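Local coordinates for aminopeptidase N family protein (Idiomarina loihiensis L2TR, PDB 4FGM) that binds zinc through an HExxH helix and probably works as an aminopeptidase of the M61 family, at residues M390-Q394 / G433-F439; E407-F412 / V424-L428. All coordinates share one frame; numbering follows the deposited sequence.

Overall arrangement
Both contacts lie in the helical part of the M61 peptidase, away from the zinc ion held by His273, His277 and Glu307 and from the maleic acid bound beside it. Contact 1 joins helix 378-394 to the loop 433-436 and the start of helix 437-445; contact 2 joins helices 401-413 and 423-429, which lie between those two segments in sequence. The centres are about 15 Å apart, yet the contacts touch: Ile434 CD1 packs 3.3 Å from Leu428 O, and Ile436 CD1 lies 3.7 Å from Leu428 CB. Phe305, two residues before the zinc ligand Glu307, touches Leu408 and Val424 of contact 2.

Contact 1: residues M390-Q394 / G433-F439; sequences MLRLQ and GIDISDF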
loop_
_atom_site.group_PDB
_atom_site.type_symbol
_atom_site.label_atom_id
_atom_site.label_comp_id
_atom_site.label_asym_id
_atom_site.label_seq_id
_atom_site.Cartn_x
_atom_site.Cartn_y
_atom_site.Cartn_z
HETATM N N MSE A 390 -13.445 21.602 -5.544
HETATM C CA MSE A 390 -14.849 21.968 -5.631
HETATM C C MSE A 390 -15.370 22.579 -4.330
HETATM O O MSE A 390 -16.038 23.612 -4.347
HETATM C CB MSE A 390 -15.680 20.749 -6.002
HETATM C CG MSE A 390 -15.532 20.346 -7.456
HETATM SE SE MSE A 390 -16.484 18.723 -7.864
HETATM C CE MSE A 390 -18.278 19.430 -8.047
ATOM N N LEU A 391 -15.062 21.937 -3.209
ATOM C CA LEU A 391 -15.489 22.422 -1.905
ATOM C C LEU A 391 -14.907 23.806 -1.622
ATOM O O LEU A 391 -15.547 24.640 -0.986
ATOM C CB LEU A 391 -15.051 21.439 -0.812
ATOM C CG LEU A 391 -16.040 20.374 -0.321
ATOM C CD1 LEU A 391 -16.990 19.949 -1.419
ATOM C CD2 LEU A 391 -15.253 19.187 0.199
ATOM N N ARG A 392 -13.693 24.053 -2.096
ATOM C CA ARG A 392 -13.062 25.341 -1.867
ATOM C C ARG A 392 -13.777 26.451 -2.624
ATOM O O ARG A 392 -14.060 27.504 -2.060
ATOM C CB ARG A 392 -11.581 25.284 -2.263
ATOM C CG ARG A 392 -10.757 24.365 -1.365
ATOM C CD ARG A 392 -9.314 24.258 -1.814
ATOM N NE ARG A 392 -8.587 23.243 -1.057
ATOM C CZ ARG A 392 -7.480 23.479 -0.355
ATOM N NH1 ARG A 392 -6.959 24.703 -0.306
ATOM N NH2 ARG A 392 -6.883 22.488 0.292
ATOM N N LEU A 393 -14.085 26.214 -3.894
ATOM C CA LEU A 393 -14.765 27.218 -4.704
ATOM C C LEU A 393 -16.198 27.464 -4.222
ATOM O O LEU A 393 -16.675 28.598 -4.219
ATOM C CB LEU A 393 -14.781 26.781 -6.171
ATOM C CG LEU A 393 -13.417 26.542 -6.819
ATOM C CD1 LEU A 393 -13.609 25.965 -8.210
ATOM C CD2 LEU A 393 -12.635 27.845 -6.875
ATOM N N GLN A 394 -16.870 26.395 -3.808
ATOM C CA GLN A 394 -18.249 26.477 -3.342
ATOM C C GLN A 394 -18.432 27.079 -1.951
ATOM O O GLN A 394 -19.550 27.430 -1.567
ATOM C CB GLN A 394 -18.893 25.087 -3.383
ATOM C CG GLN A 394 -19.298 24.633 -4.773
ATOM C CD GLN A 394 -19.922 23.250 -4.770
ATOM O OE1 GLN A 394 -20.677 22.899 -3.860
ATOM N NE2 GLN A 394 -19.624 22.462 -5.797
ATOM N N GLY A 433 -24.581 24.742 1.859
ATOM C CA GLY A 433 -23.850 25.540 0.891
ATOM C C GLY A 433 -23.026 24.837 -0.168
ATOM O O GLY A 433 -22.357 25.502 -0.965
ATOM N N ILE A 434 -23.063 23.509 -0.194
ATOM C CA ILE A 434 -22.291 22.770 -1.184
ATOM C C ILE A 434 -23.081 21.637 -1.820
ATOM O O ILE A 434 -23.854 20.949 -1.153
ATOM C CB ILE A 434 -21.005 22.171 -0.573
ATOM C CG1 ILE A 434 -21.367 21.246 0.583
ATOM C CG2 ILE A 434 -20.080 23.281 -0.098
ATOM C CD1 ILE A 434 -20.588 19.959 0.582
ATOM N N ASP A 435 -22.878 21.458 -3.120
ATOM C CA ASP A 435 -23.542 20.408 -3.883
ATOM C C ASP A 435 -22.517 19.755 -4.811
ATOM O O ASP A 435 -22.031 20.380 -5.754
ATOM C CB ASP A 435 -24.685 20.989 -4.720
ATOM C CG ASP A 435 -25.467 19.919 -5.461
ATOM O OD1 ASP A 435 -25.963 20.206 -6.571
ATOM O OD2 ASP A 435 -25.593 18.794 -4.933
ATOM N N ILE A 436 -22.182 18.501 -4.525
ATOM C CA ILE A 436 -21.225 17.755 -5.332
ATOM C C ILE A 436 -21.825 16.406 -5.714
ATOM O O ILE A 436 -21.142 15.550 -6.269
ATOM C CB ILE A 436 -19.882 17.524 -4.567
ATOM C CG1 ILE A 436 -20.147 17.025 -3.143
ATOM C CG2 ILE A 436 -19.076 18.819 -4.517
ATOM C CD1 ILE A 436 -20.642 15.601 -3.064
ATOM N N SER A 437 -23.112 16.242 -5.420
ATOM C CA SER A 437 -23.838 15.005 -5.690
ATOM C C SER A 437 -23.702 14.415 -7.093
ATOM O O SER A 437 -23.260 13.272 -7.245
ATOM C CB SER A 437 -25.324 15.191 -5.374
ATOM O OG SER A 437 -26.024 13.964 -5.511
ATOM N N ASP A 438 -24.092 15.168 -8.117
ATOM C CA ASP A 438 -24.002 14.643 -9.476
ATOM C C ASP A 438 -22.583 14.243 -9.837
ATOM O O ASP A 438 -22.359 13.190 -10.433
ATOM C CB ASP A 438 -24.532 15.656 -10.498
ATOM C CG ASP A 438 -26.034 15.833 -10.410
ATOM O OD1 ASP A 438 -26.719 14.875 -9.993
ATOM O OD2 ASP A 438 -26.529 16.921 -10.771
ATOM N N PHE A 439 -21.621 15.076 -9.468
ATOM C CA PHE A 439 -20.236 14.774 -9.772
ATOM C C PHE A 439 -19.758 13.478 -9.126
ATOM O O PHE A 439 -19.239 12.593 -9.806
ATOM C CB PHE A 439 -19.325 15.902 -9.307
ATOM C CG PHE A 439 -17.923 15.450 -9.051
ATOM C CD1 PHE A 439 -17.058 15.178 -10.106
ATOM C CD2 PHE A 439 -17.487 15.230 -7.750
ATOM C CE1 PHE A 439 -15.776 14.673 -9.870
ATOM C CE2 PHE A 439 -16.209 14.726 -7.498
ATOM C CZ PHE A 439 -15.350 14.451 -8.560
#
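Met390, a selenomethionine, lays its selenium over one face of the Phe439 ring, 3.9 Å from the ring centroid and displaced toward the CD2 rim, a Met-aromatic contact. The bend at chi3 (80°) carries CE to Ile436 CG2 (3.7 Å), while it still touches Phe439 CB. That same CG2 is shared with Leu391, whose CD1 touches it and also reaches Ile434 CD1 at 4.1 Å. The contact thus sets the C-terminal part of helix 378-394 against an extended loop and the first turn of helix 437-445, with Ile436 at the N-cap position and the tip of its longer branch turned to Leu428 of helix 423-429. Further along, the side-chain amide of Gln394 grips the backbone of Asp435 twice. OE1 accepts from Asp435 N at 2.7 Å, the donor lying 18° from the carbonyl plane; NE2 gives a longer, more bent bond of 3.2 Å to Asp435 O, approaching from above that carbonyl's plane. Using both ends of the amide fixes its rotation and meets both backbone polar groups, N-H and C=O, of Asp435. Beside this clamp, Gln394 CB packs on Ile434 CG2 at 3.9 Å.

Contact 2: residues E407-F412 / V424-L428; sequences ELWHEF and VINWL
Trp427 of helix 423-429 pushes its indole as a knob into a hole formed by Glu407, Leu408, Glu411 and Phe412 of helix 401-413; the axes of segments 407-412 and 424-428 approach to 12.4 Å, at 112°. Leu408 supplies the floor: its CD2 sits over one face of the indole, 3.6 Å from the centroid of the five-membered ring, a CH-pi contact. Its other methyl, CD1, turns to Val424 CG2 at 4.3 Å, and Phe305 of helix 303-306 touches both residues. A chi1 of -171° swings the indole away from its own backbone N and across the gap, where Trp427 NE1 gives Glu411 OE2 a hydrogen bond of 2.9 Å, at 164°. The acceptor lies in the indole plane, but the N-H meets the carboxylate from above its own plane. Glu407 OE1 lies at the six-membered ring's edge, 3.4 Å from Trp427 CH2, while its OE2 is salt-bridged to Arg403. Phe412 CE2 closes on Trp427 CD1 at 3.8 Å. A leucine in place of Trp427 would probably leave Glu411 without its indole partner and open a gap above Leu408. With a methyl over a face and a carboxylate at the N-H edge, the NE1 to OE2 hydrogen bond is likely to fix how the indole is turned.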
loop_
_atom_site.group_PDB
_atom_site.type_symbol
_atom_site.label_atom_id
_atom_site.label_comp_id
_atom_site.label_asym_id
_atom_site.label_seq_id
_atom_site.Cartn_x
_atom_site.Cartn_y
_atom_site.Cartn_z
ATOM N N GLU A 407 -13.692 16.232 10.321
ATOM C CA GLU A 407 -15.063 16.077 10.778
ATOM C C GLU A 407 -15.587 14.658 10.601
ATOM O O GLU A 407 -16.191 14.101 11.522
ATOM C CB GLU A 407 -15.960 17.086 10.062
ATOM C CG GLU A 407 -15.675 18.526 10.486
ATOM C CD GLU A 407 -16.451 19.548 9.680
ATOM O OE1 GLU A 407 -17.564 19.219 9.221
ATOM O OE2 GLU A 407 -15.957 20.687 9.520
ATOM N N LEU A 408 -15.355 14.059 9.436
ATOM C CA LEU A 408 -15.822 12.694 9.221
ATOM C C LEU A 408 -15.168 11.767 10.234
ATOM O O LEU A 408 -15.787 10.812 10.697
ATOM C CB LEU A 408 -15.506 12.216 7.802
ATOM C CG LEU A 408 -16.443 12.715 6.698
ATOM C CD1 LEU A 408 -15.908 12.291 5.337
ATOM C CD2 LEU A 408 -17.835 12.153 6.918
ATOM N N TRP A 409 -13.921 12.057 10.593
ATOM C CA TRP A 409 -13.228 11.214 11.556
ATOM C C TRP A 409 -13.833 11.323 12.954
ATOM O O TRP A 409 -14.012 10.313 13.634
ATOM C CB TRP A 409 -11.736 11.553 11.637
ATOM C CG TRP A 409 -11.031 10.617 12.571
ATOM C CD1 TRP A 409 -10.718 9.305 12.338
ATOM C CD2 TRP A 409 -10.678 10.874 13.933
ATOM N NE1 TRP A 409 -10.202 8.730 13.471
ATOM C CE2 TRP A 409 -10.170 9.669 14.469
ATOM C CE3 TRP A 409 -10.755 12.005 14.760
ATOM C CZ2 TRP A 409 -9.732 9.562 15.793
ATOM C CZ3 TRP A 409 -10.321 11.898 16.076
ATOM C CH2 TRP A 409 -9.820 10.682 16.580
ATOM N N HIS A 410 -14.135 12.542 13.389
ATOM C CA HIS A 410 -14.722 12.730 14.717
ATOM C C HIS A 410 -16.130 12.151 14.804
ATOM O O HIS A 410 -16.545 11.655 15.852
ATOM C CB HIS A 410 -14.754 14.213 15.076
ATOM C CG HIS A 410 -13.427 14.755 15.507
ATOM N ND1 HIS A 410 -12.865 14.457 16.729
ATOM C CD2 HIS A 410 -12.546 15.566 14.875
ATOM C CE1 HIS A 410 -11.695 15.062 16.834
ATOM N NE2 HIS A 410 -11.478 15.740 15.721
ATOM N N GLU A 411 -16.858 12.196 13.694
ATOM C CA GLU A 411 -18.216 11.679 13.668
ATOM C C GLU A 411 -18.311 10.164 13.591
ATOM O O GLU A 411 -18.976 9.533 14.411
ATOM C CB GLU A 411 -18.991 12.267 12.488
ATOM C CG GLU A 411 -19.594 13.631 12.742
ATOM C CD GLU A 411 -20.609 14.015 11.679
ATOM O OE1 GLU A 411 -21.502 13.190 11.377
ATOM O OE2 GLU A 411 -20.515 15.144 11.152
ATOM N N PHE A 412 -17.637 9.580 12.608
ATOM C CA PHE A 412 -17.716 8.143 12.402
ATOM C C PHE A 412 -16.482 7.343 12.778
ATOM O O PHE A 412 -16.568 6.127 12.947
ATOM C CB PHE A 412 -18.072 7.881 10.939
ATOM C CG PHE A 412 -19.294 8.622 10.477
ATOM C CD1 PHE A 412 -20.565 8.213 10.881
ATOM C CD2 PHE A 412 -19.177 9.747 9.666
ATOM C CE1 PHE A 412 -21.698 8.909 10.480
ATOM C CE2 PHE A 412 -20.310 10.455 9.259
ATOM C CZ PHE A 412 -21.572 10.034 9.669
ATOM N N VAL A 424 -20.533 8.947 3.017
ATOM C CA VAL A 424 -19.788 10.133 2.607
ATOM C C VAL A 424 -20.528 11.047 1.625
ATOM O O VAL A 424 -20.541 12.265 1.806
ATOM C CB VAL A 424 -18.406 9.744 2.014
ATOM C CG1 VAL A 424 -17.682 10.984 1.489
ATOM C CG2 VAL A 424 -17.559 9.081 3.088
ATOM N N ILE A 425 -21.148 10.483 0.592
ATOM C CA ILE A 425 -21.861 11.333 -0.360
ATOM C C ILE A 425 -23.065 12.010 0.309
ATOM O O ILE A 425 -23.293 13.209 0.120
ATOM C CB ILE A 425 -22.322 10.546 -1.618
ATOM C CG1 ILE A 425 -22.765 11.534 -2.701
ATOM C CG2 ILE A 425 -23.457 9.591 -1.274
ATOM C CD1 ILE A 425 -23.180 10.881 -4.009
ATOM N N ASN A 426 -23.824 11.252 1.103
ATOM C CA ASN A 426 -24.974 11.816 1.798
ATOM C C ASN A 426 -24.517 12.883 2.786
ATOM O O ASN A 426 -25.164 13.921 2.934
ATOM C CB ASN A 426 -25.741 10.724 2.534
ATOM C CG ASN A 426 -26.476 9.793 1.590
ATOM O OD1 ASN A 426 -27.062 8.805 2.014
ATOM N ND2 ASN A 426 -26.450 10.111 0.302
ATOM N N TRP A 427 -23.392 12.628 3.449
ATOM C CA TRP A 427 -22.843 13.572 4.418
ATOM C C TRP A 427 -22.539 14.896 3.718
ATOM O O TRP A 427 -22.712 15.970 4.291
ATOM C CB TRP A 427 -21.559 13.013 5.038
ATOM C CG TRP A 427 -21.047 13.812 6.193
ATOM C CD1 TRP A 427 -21.405 13.683 7.502
ATOM C CD2 TRP A 427 -20.099 14.886 6.140
ATOM N NE1 TRP A 427 -20.737 14.608 8.272
ATOM C CE2 TRP A 427 -19.929 15.356 7.462
ATOM C CE3 TRP A 427 -19.374 15.493 5.107
ATOM C CZ2 TRP A 427 -19.065 16.414 7.775
ATOM C CZ3 TRP A 427 -18.513 16.546 5.421
ATOM C CH2 TRP A 427 -18.366 16.990 6.744
ATOM N N LEU A 428 -22.082 14.816 2.473
ATOM C CA LEU A 428 -21.770 16.017 1.710
ATOM C C LEU A 428 -23.042 16.641 1.131
ATOM O O LEU A 428 -23.149 17.865 1.033
ATOM C CB LEU A 428 -20.777 15.687 0.591
ATOM C CG LEU A 428 -19.362 15.327 1.058
ATOM C CD1 LEU A 428 -18.594 14.626 -0.060
ATOM C CD2 LEU A 428 -18.648 16.585 1.506
#